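Local coordinates for protein N-acetyltransferase (Staphylococcus aureus subsp. aureus, PDB 4M85) that probably transfers an acetyl group from acetyl-CoA to an amine of its substrate, as is usual in the GNAT family, at residues Trp24-Leu29 with Thr102-Val106; Asp50-Arg54 with Tyr84-Leu90. All coordinates share one frame; numbering follows the deposited sequence.

Interaction 1: residues Trp24-Leu29 with Thr102-Val106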
ATOM      1  N   TRP A  24       7.067  -1.685  -4.931  1.00 24.44           N
ATOM      2  CA  TRP A  24       8.377  -1.155  -4.527  1.00 25.69           C
ATOM      3  C   TRP A  24       9.407  -1.290  -5.651  1.00 28.46           C
ATOM      4  O   TRP A  24      10.328  -0.485  -5.747  1.00 27.15           O
ATOM      5  CB  TRP A  24       8.903  -1.858  -3.265  1.00 24.05           C
ATOM      6  CG  TRP A  24       8.163  -1.533  -1.985  1.00 22.99           C
ATOM      7  CD1 TRP A  24       7.013  -0.786  -1.845  1.00 22.21           C
ATOM      8  CD2 TRP A  24       8.516  -1.975  -0.666  1.00 21.82           C
ATOM      9  NE1 TRP A  24       6.648  -0.726  -0.516  1.00 22.26           N
ATOM     10  CE2 TRP A  24       7.551  -1.449   0.226  1.00 21.82           C
ATOM     11  CE3 TRP A  24       9.568  -2.756  -0.147  1.00 22.45           C
ATOM     12  CZ2 TRP A  24       7.597  -1.685   1.601  1.00 20.99           C
ATOM     13  CZ3 TRP A  24       9.624  -2.967   1.221  1.00 21.17           C
ATOM     14  CH2 TRP A  24       8.636  -2.440   2.075  1.00 20.75           C
ATOM     15  N   ASP A  25       9.246  -2.317  -6.487  1.00 33.30           N
ATOM     16  CA  ASP A  25      10.130  -2.550  -7.642  1.00 37.85           C
ATOM     17  C   ASP A  25       9.898  -1.489  -8.724  1.00 40.36           C
ATOM     18  O   ASP A  25      10.868  -0.964  -9.290  1.00 40.22           O
ATOM     19  CB  ASP A  25       9.944  -3.969  -8.209  1.00 38.87           C
ATOM     20  CG  ASP A  25      10.869  -4.266  -9.404  1.00 41.58           C
ATOM     21  OD1 ASP A  25      12.090  -4.465  -9.210  1.00 38.34           O
ATOM     22  OD2 ASP A  25      10.363  -4.300 -10.545  1.00 43.37           O
ATOM     23  N   ASP A  26       8.627  -1.173  -8.996  1.00 40.81           N
ATOM     24  CA  ASP A  26       8.279  -0.047  -9.861  1.00 42.49           C
ATOM     25  C   ASP A  26       8.959   1.215  -9.361  1.00 46.69           C
ATOM     26  O   ASP A  26       9.711   1.850 -10.098  1.00 49.30           O
ATOM     27  CB  ASP A  26       6.765   0.188  -9.891  1.00 44.69           C
ATOM     28  CG  ASP A  26       6.017  -0.872 -10.679  1.00 45.13           C
ATOM     29  OD1 ASP A  26       6.672  -1.630 -11.423  1.00 48.11           O
ATOM     30  OD2 ASP A  26       4.771  -0.951 -10.548  1.00 46.65           O
ATOM     31  N   MET A  27       8.705   1.555  -8.092  1.00 48.37           N
ATOM     32  CA  MET A  27       9.355   2.688  -7.415  1.00 45.80           C
ATOM     33  C   MET A  27      10.895   2.675  -7.404  1.00 48.16           C
ATOM     34  O   MET A  27      11.510   3.657  -7.004  1.00 48.54           O
ATOM     35  CB  MET A  27       8.889   2.762  -5.959  1.00 44.32           C
ATOM     36  CG  MET A  27       7.437   3.142  -5.776  1.00 44.31           C
ATOM     37  SD  MET A  27       6.966   3.085  -4.039  1.00 41.53           S
ATOM     38  CE  MET A  27       7.759   4.578  -3.463  1.00 41.44           C
ATOM     39  N   GLU A  28      11.523   1.580  -7.808  1.00 48.86           N
ATOM     40  CA  GLU A  28      12.978   1.488  -7.795  1.00 55.25           C
ATOM     41  C   GLU A  28      13.563   1.838  -6.424  1.00 54.52           C
ATOM     42  O   GLU A  28      14.494   2.649  -6.327  1.00 56.46           O
ATOM     43  CB  GLU A  28      13.597   2.402  -8.859  1.00 59.01           C
ATOM     44  CG  GLU A  28      13.046   2.215 -10.263  1.00 63.74           C
ATOM     45  CD  GLU A  28      13.679   3.158 -11.271  1.00 64.93           C
ATOM     46  OE1 GLU A  28      14.074   4.283 -10.891  1.00 66.77           O
ATOM     47  OE2 GLU A  28      13.773   2.774 -12.454  1.00 68.84           O
ATOM     48  N   LEU A  29      13.022   1.244  -5.363  1.00 49.29           N
ATOM     49  CA  LEU A  29      13.622   1.411  -4.046  1.00 45.02           C
ATOM     50  C   LEU A  29      14.974   0.733  -4.035  1.00 46.47           C
ATOM     51  O   LEU A  29      15.088  -0.415  -4.437  1.00 47.35           O
ATOM     52  CB  LEU A  29      12.753   0.814  -2.940  1.00 43.03           C
ATOM     53  CG  LEU A  29      11.470   1.528  -2.545  1.00 39.10           C
ATOM     54  CD1 LEU A  29      10.977   0.960  -1.223  1.00 37.40           C
ATOM     55  CD2 LEU A  29      11.683   3.027  -2.437  1.00 37.55           C
ATOM     56  N   THR A 102      15.019   1.580   7.128  1.00 25.93           N
ATOM     57  CA  THR A 102      13.641   1.257   6.859  1.00 25.69           C
ATOM     58  C   THR A 102      13.342   1.631   5.383  1.00 25.40           C
ATOM     59  O   THR A 102      13.946   2.557   4.824  1.00 23.90           O
ATOM     60  CB  THR A 102      12.678   1.903   7.886  1.00 25.96           C
ATOM     61  OG1 THR A 102      12.529   3.301   7.631  1.00 26.37           O
ATOM     62  CG2 THR A 102      13.175   1.685   9.316  1.00 26.43           C
ATOM     63  N   PRO A 103      12.444   0.876   4.741  1.00 23.56           N
ATOM     64  CA  PRO A 103      12.226   0.968   3.285  1.00 21.96           C
ATOM     65  C   PRO A 103      11.581   2.258   2.790  1.00 21.08           C
ATOM     66  O   PRO A 103      11.795   2.621   1.636  1.00 19.79           O
ATOM     67  CB  PRO A 103      11.305  -0.219   2.963  1.00 23.09           C
ATOM     68  CG  PRO A 103      10.967  -0.872   4.243  1.00 23.52           C
ATOM     69  CD  PRO A 103      11.659  -0.190   5.384  1.00 23.37           C
ATOM     70  N   LEU A 104      10.825   2.954   3.645  1.00 20.07           N
ATOM     71  CA  LEU A 104      10.068   4.134   3.216  1.00 18.99           C
ATOM     72  C   LEU A 104      10.111   5.276   4.250  1.00 19.33           C
ATOM     73  O   LEU A 104       9.098   5.577   4.861  1.00 18.21           O
ATOM     74  CB  LEU A 104       8.616   3.709   2.904  1.00 19.71           C
ATOM     75  CG  LEU A 104       8.326   2.922   1.614  1.00 19.76           C
ATOM     76  CD1 LEU A 104       6.990   2.194   1.725  1.00 20.13           C
ATOM     77  CD2 LEU A 104       8.315   3.813   0.375  1.00 18.54           C
ATOM     78  N   PRO A 105      11.304   5.895   4.470  1.00 20.81           N
ATOM     79  CA  PRO A 105      11.494   6.978   5.459  1.00 21.75           C
ATOM     80  C   PRO A 105      10.711   8.262   5.218  1.00 22.28           C
ATOM     81  O   PRO A 105      10.394   8.958   6.190  1.00 23.46           O
ATOM     82  CB  PRO A 105      12.992   7.296   5.355  1.00 22.26           C
ATOM     83  CG  PRO A 105      13.408   6.785   4.003  1.00 21.85           C
ATOM     84  CD  PRO A 105      12.580   5.550   3.814  1.00 21.06           C
ATOM     85  N   VAL A 106      10.408   8.579   3.956  1.00 22.35           N
ATOM     86  CA  VAL A 106       9.732   9.821   3.618  1.00 21.42           C
ATOM     87  C   VAL A 106       8.281   9.785   4.110  1.00 22.33           C
ATOM     88  O   VAL A 106       7.594   8.747   4.008  1.00 22.20           O
ATOM     89  CB  VAL A 106       9.807  10.121   2.103  1.00 22.69           C
ATOM     90  CG1 VAL A 106       9.135  11.460   1.767  1.00 22.61           C
ATOM     91  CG2 VAL A 106      11.265  10.153   1.632  1.00 22.49           C
TER

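Interaction 2: residues Asp50-Arg54 with Tyr84-Leu90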
ATOM      1  N   ASP A  50       4.260  -9.287  12.283  1.00 17.76           N
ATOM      2  CA  ASP A  50       5.127  -9.333  13.463  1.00 18.47           C
ATOM      3  C   ASP A  50       5.253  -8.009  14.216  1.00 18.95           C
ATOM      4  O   ASP A  50       5.732  -7.976  15.357  1.00 18.86           O
ATOM      5  CB  ASP A  50       6.517  -9.879  13.059  1.00 19.15           C
ATOM      6  CG  ASP A  50       6.452 -11.339  12.634  1.00 20.08           C
ATOM      7  OD1 ASP A  50       5.476 -12.009  13.026  1.00 20.68           O
ATOM      8  OD2 ASP A  50       7.350 -11.839  11.929  1.00 20.27           O
ATOM      9  N   ALA A  51       4.809  -6.926  13.587  1.00 17.70           N
ATOM     10  CA  ALA A  51       4.829  -5.606  14.184  1.00 17.01           C
ATOM     11  C   ALA A  51       3.883  -4.758  13.348  1.00 17.59           C
ATOM     12  O   ALA A  51       3.534  -5.148  12.240  1.00 17.75           O
ATOM     13  CB  ALA A  51       6.235  -5.031  14.148  1.00 16.40           C
ATOM     14  N   THR A  52       3.514  -3.590  13.838  1.00 17.66           N
ATOM     15  CA  THR A  52       2.570  -2.740  13.124  1.00 18.19           C
ATOM     16  C   THR A  52       3.275  -1.763  12.207  1.00 17.03           C
ATOM     17  O   THR A  52       3.349  -0.552  12.480  1.00 18.20           O
ATOM     18  CB  THR A  52       1.596  -2.048  14.092  1.00 18.83           C
ATOM     19  OG1 THR A  52       1.080  -3.040  14.970  1.00 19.04           O
ATOM     20  CG2 THR A  52       0.410  -1.424  13.352  1.00 18.77           C
ATOM     21  N   TYR A  53       3.790  -2.334  11.118  1.00 16.25           N
ATOM     22  CA  TYR A  53       4.424  -1.618  10.045  1.00 16.93           C
ATOM     23  C   TYR A  53       3.290  -1.018   9.188  1.00 16.33           C
ATOM     24  O   TYR A  53       2.116  -1.319   9.409  1.00 14.93           O
ATOM     25  CB  TYR A  53       5.364  -2.561   9.235  1.00 17.09           C
ATOM     26  CG  TYR A  53       6.071  -1.826   8.147  1.00 17.82           C
ATOM     27  CD1 TYR A  53       6.885  -0.767   8.444  1.00 18.14           C
ATOM     28  CD2 TYR A  53       5.878  -2.152   6.812  1.00 18.56           C
ATOM     29  CE1 TYR A  53       7.498  -0.039   7.452  1.00 19.69           C
ATOM     30  CE2 TYR A  53       6.502  -1.441   5.803  1.00 19.02           C
ATOM     31  CZ  TYR A  53       7.308  -0.371   6.130  1.00 19.77           C
ATOM     32  OH  TYR A  53       7.921   0.397   5.159  1.00 19.69           O
ATOM     33  N   ARG A  54       3.637  -0.118   8.283  1.00 17.65           N
ATOM     34  CA  ARG A  54       2.691   0.399   7.268  1.00 17.73           C
ATOM     35  C   ARG A  54       1.778  -0.698   6.702  1.00 18.89           C
ATOM     36  O   ARG A  54       0.529  -0.553   6.638  1.00 18.06           O
ATOM     37  CB  ARG A  54       3.482   0.998   6.111  1.00 18.03           C
ATOM     38  CG  ARG A  54       4.087   2.373   6.356  1.00 17.73           C
ATOM     39  CD  ARG A  54       5.039   2.691   5.228  1.00 18.09           C
ATOM     40  NE  ARG A  54       5.871   3.870   5.464  1.00 19.50           N
ATOM     41  CZ  ARG A  54       5.568   5.118   5.099  1.00 19.66           C
ATOM     42  NH1 ARG A  54       4.427   5.405   4.473  1.00 19.70           N
ATOM     43  NH2 ARG A  54       6.437   6.089   5.335  1.00 19.98           N
ATOM     44  N   TYR A  84       4.447   3.919  12.260  1.00 21.55           N
ATOM     45  CA  TYR A  84       4.316   2.655  11.520  1.00 19.85           C
ATOM     46  C   TYR A  84       5.624   2.267  10.801  1.00 19.95           C
ATOM     47  O   TYR A  84       6.073   1.106  10.868  1.00 18.49           O
ATOM     48  CB  TYR A  84       3.137   2.733  10.536  1.00 18.92           C
ATOM     49  CG  TYR A  84       1.794   2.977  11.203  1.00 18.16           C
ATOM     50  CD1 TYR A  84       1.477   2.374  12.407  1.00 17.50           C
ATOM     51  CD2 TYR A  84       0.849   3.823  10.624  1.00 18.74           C
ATOM     52  CE1 TYR A  84       0.255   2.585  13.013  1.00 18.40           C
ATOM     53  CE2 TYR A  84      -0.376   4.047  11.226  1.00 18.19           C
ATOM     54  CZ  TYR A  84      -0.666   3.427  12.416  1.00 18.63           C
ATOM     55  OH  TYR A  84      -1.885   3.654  13.041  1.00 19.86           O
ATOM     56  N   GLU A  85       6.217   3.234  10.115  1.00 19.90           N
ATOM     57  CA  GLU A  85       7.468   3.026   9.371  1.00 20.99           C
ATOM     58  C   GLU A  85       8.615   2.543  10.264  1.00 21.35           C
ATOM     59  O   GLU A  85       9.376   1.675   9.896  1.00 19.55           O
ATOM     60  CB  GLU A  85       7.878   4.335   8.674  1.00 21.31           C
ATOM     61  CG  GLU A  85       9.236   4.305   7.967  1.00 21.28           C
ATOM     62  CD  GLU A  85       9.291   3.292   6.841  1.00 21.63           C
ATOM     63  OE1 GLU A  85       8.221   2.799   6.447  1.00 21.28           O
ATOM     64  OE2 GLU A  85      10.407   2.994   6.357  1.00 20.42           O
ATOM     65  N   LYS A  86       8.742   3.149  11.442  1.00 23.81           N
ATOM     66  CA  LYS A  86       9.803   2.782  12.391  1.00 22.88           C
ATOM     67  C   LYS A  86       9.657   1.341  12.863  1.00 21.73           C
ATOM     68  O   LYS A  86      10.649   0.678  13.178  1.00 21.42           O
ATOM     69  CB  LYS A  86       9.802   3.752  13.572  1.00 26.20           C
ATOM     70  CG  LYS A  86      11.008   3.652  14.476  1.00 29.66           C
ATOM     71  CD  LYS A  86      11.031   4.842  15.425  1.00 33.45           C
ATOM     72  CE  LYS A  86      12.103   4.726  16.506  1.00 35.21           C
ATOM     73  NZ  LYS A  86      13.439   4.419  15.925  1.00 36.77           N
ATOM     74  N   ALA A  87       8.435   0.818  12.868  1.00 20.34           N
ATOM     75  CA  ALA A  87       8.201  -0.548  13.332  1.00 19.47           C
ATOM     76  C   ALA A  87       8.915  -1.619  12.493  1.00 18.49           C
ATOM     77  O   ALA A  87       9.097  -2.741  12.963  1.00 16.67           O
ATOM     78  CB  ALA A  87       6.702  -0.848  13.419  1.00 19.93           C
ATOM     79  N   TRP A  88       9.345  -1.260  11.280  1.00 17.90           N
ATOM     80  CA  TRP A  88      10.202  -2.108  10.483  1.00 17.92           C
ATOM     81  C   TRP A  88      11.392  -2.662  11.293  1.00 18.68           C
ATOM     82  O   TRP A  88      11.816  -3.808  11.094  1.00 16.63           O
ATOM     83  CB  TRP A  88      10.701  -1.341   9.275  1.00 17.93           C
ATOM     84  CG  TRP A  88      11.452  -2.162   8.284  1.00 18.41           C
ATOM     85  CD1 TRP A  88      12.808  -2.278   8.167  1.00 18.30           C
ATOM     86  CD2 TRP A  88      10.893  -2.936   7.222  1.00 19.08           C
ATOM     87  NE1 TRP A  88      13.126  -3.095   7.104  1.00 18.90           N
ATOM     88  CE2 TRP A  88      11.970  -3.514   6.508  1.00 19.22           C
ATOM     89  CE3 TRP A  88       9.592  -3.200   6.798  1.00 18.78           C
ATOM     90  CZ2 TRP A  88      11.772  -4.343   5.405  1.00 18.71           C
ATOM     91  CZ3 TRP A  88       9.401  -4.019   5.717  1.00 18.44           C
ATOM     92  CH2 TRP A  88      10.490  -4.592   5.033  1.00 18.35           C
ATOM     93  N   GLU A  89      11.898  -1.844  12.215  1.00 19.01           N
ATOM     94  CA  GLU A  89      13.025  -2.213  13.052  1.00 20.44           C
ATOM     95  C   GLU A  89      12.769  -3.353  14.056  1.00 20.96           C
ATOM     96  O   GLU A  89      13.715  -3.954  14.581  1.00 18.82           O
ATOM     97  CB  GLU A  89      13.525  -0.970  13.763  1.00 22.24           C
ATOM     98  CG  GLU A  89      13.995   0.105  12.798  1.00 24.38           C
ATOM     99  CD  GLU A  89      14.729   1.238  13.492  1.00 29.43           C
ATOM    100  OE1 GLU A  89      14.268   1.654  14.600  1.00 29.58           O
ATOM    101  OE2 GLU A  89      15.766   1.686  12.925  1.00 30.64           O
ATOM    102  N   LEU A  90      11.499  -3.676  14.303  1.00 21.70           N
ATOM    103  CA  LEU A  90      11.133  -4.771  15.201  1.00 21.00           C
ATOM    104  C   LEU A  90      11.016  -6.121  14.500  1.00 21.82           C
ATOM    105  O   LEU A  90      10.649  -7.111  15.134  1.00 22.36           O
ATOM    106  CB  LEU A  90       9.810  -4.447  15.915  1.00 22.37           C
ATOM    107  CG  LEU A  90       9.798  -3.053  16.598  1.00 24.02           C
ATOM    108  CD1 LEU A  90       8.456  -2.721  17.224  1.00 24.21           C
ATOM    109  CD2 LEU A  90      10.903  -2.998  17.635  1.00 26.16           C
TER

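Interaction 1: residues Trp24-Leu29 with Thr102-Val106
L29 and P103 mark the closest backbone approach, their CA atoms 7.5 Å apart; no hydrogen bond joins the two segments, and contact is made by side chains, in one place by a side chain against the carbonyl oxygen of P103. Beyond helix 13-26 the chain turns at E28, whose phi is positive (53°), and the bonds L29 N to W24 O and E28 N to D25 O close a Schellman motif, after which L29 occupies the N-cap position before helix 30-34. W24 meets both P103 and L104. Its six-membered ring approaches the pyrrolidine of P103 obliquely, with CH2 of W24 3.5 Å from CG of P103, while NE1 of W24 comes within 3.7 Å of CD1 of L104. L104 divides its two methyls: CD1 takes the indole, and CD2 meets CE of M27 at 4.0 Å, the two side chains running roughly at right angles. The bend of M27 at chi3 (75°) swings its methyl round to that branch. CD1 of L29 sits 3.7 Å above the plane of the W24 ring, toward its rim, and also lies 3.4 Å from O of P103. Four of the five touching residues are buried. V32 and L31 of helix 30-34 extend the interface, touching W24 and P103 respectively. In this GNAT fold the contact packs the turn between two N-terminal helices against the loop from helix 95-98 to strand 114-121.

Interaction 2: residues Asp50-Arg54 with Tyr84-Leu90
Y53 presents both ring faces to neighbours: CE3 of W88 stands 3.6 Å above its centre, and CB of R54 lies over the opposite face, nearer the rim. The W88 contact is a T-shaped (edge-to-face) pair, the indole edge directed at the phenol, with planes at 61°. At the edge of the Y53 ring, near its plane, lies OE1 of E85. In this GNAT fold the contact joins the loop between helix 37-49 and strand 60-65 to helix 81-86 and the 3-10 segment 88-90. CG of Y53 is anti to the backbone N (chi1 -178°), which lays the ring alongside the E85 side chain. CA of Y53 lies 3.3 Å from O of Y84 in a CA-H...O contact nearly straight at the hydrogen (166°). T52, centre of an inverse gamma turn, sets its O 3.5 Å from CB of A87, and CB of A51 meets CB of L90 at 4.0 Å. The other carboxylate oxygen of E85, OE2, is held by T102 OG1 and L104 N, while R54 turns NH1 to E81 and Y76. OE1 of E85 accepts two bonds: OH of Y53 donates from the syn side at 2.7 Å, and NE of R54, forming a salt bridge at 2.8 Å, comes from above the carboxylate plane, although OE1 lies almost within the guanidinium plane.

How the interactions relate
The two contacts share a boundary at the E85 carboxylate: the group that pairs with R54 in interaction 2 uses its other oxygen to hold the 102-106 loop of interaction 1. P103 touches Y53 and W88 as well, linking the apolar surfaces. Chemistry follows position: interaction 1 is mostly buried and has no hydrogen bond or salt bridge across its segments, whereas interaction 2, partly buried and larger (490 against 224 Å²), combines a salt bridge and an aromatic pair with a more open edge at T52 and L90. In sequence, interaction 2 falls between the segments of interaction 1.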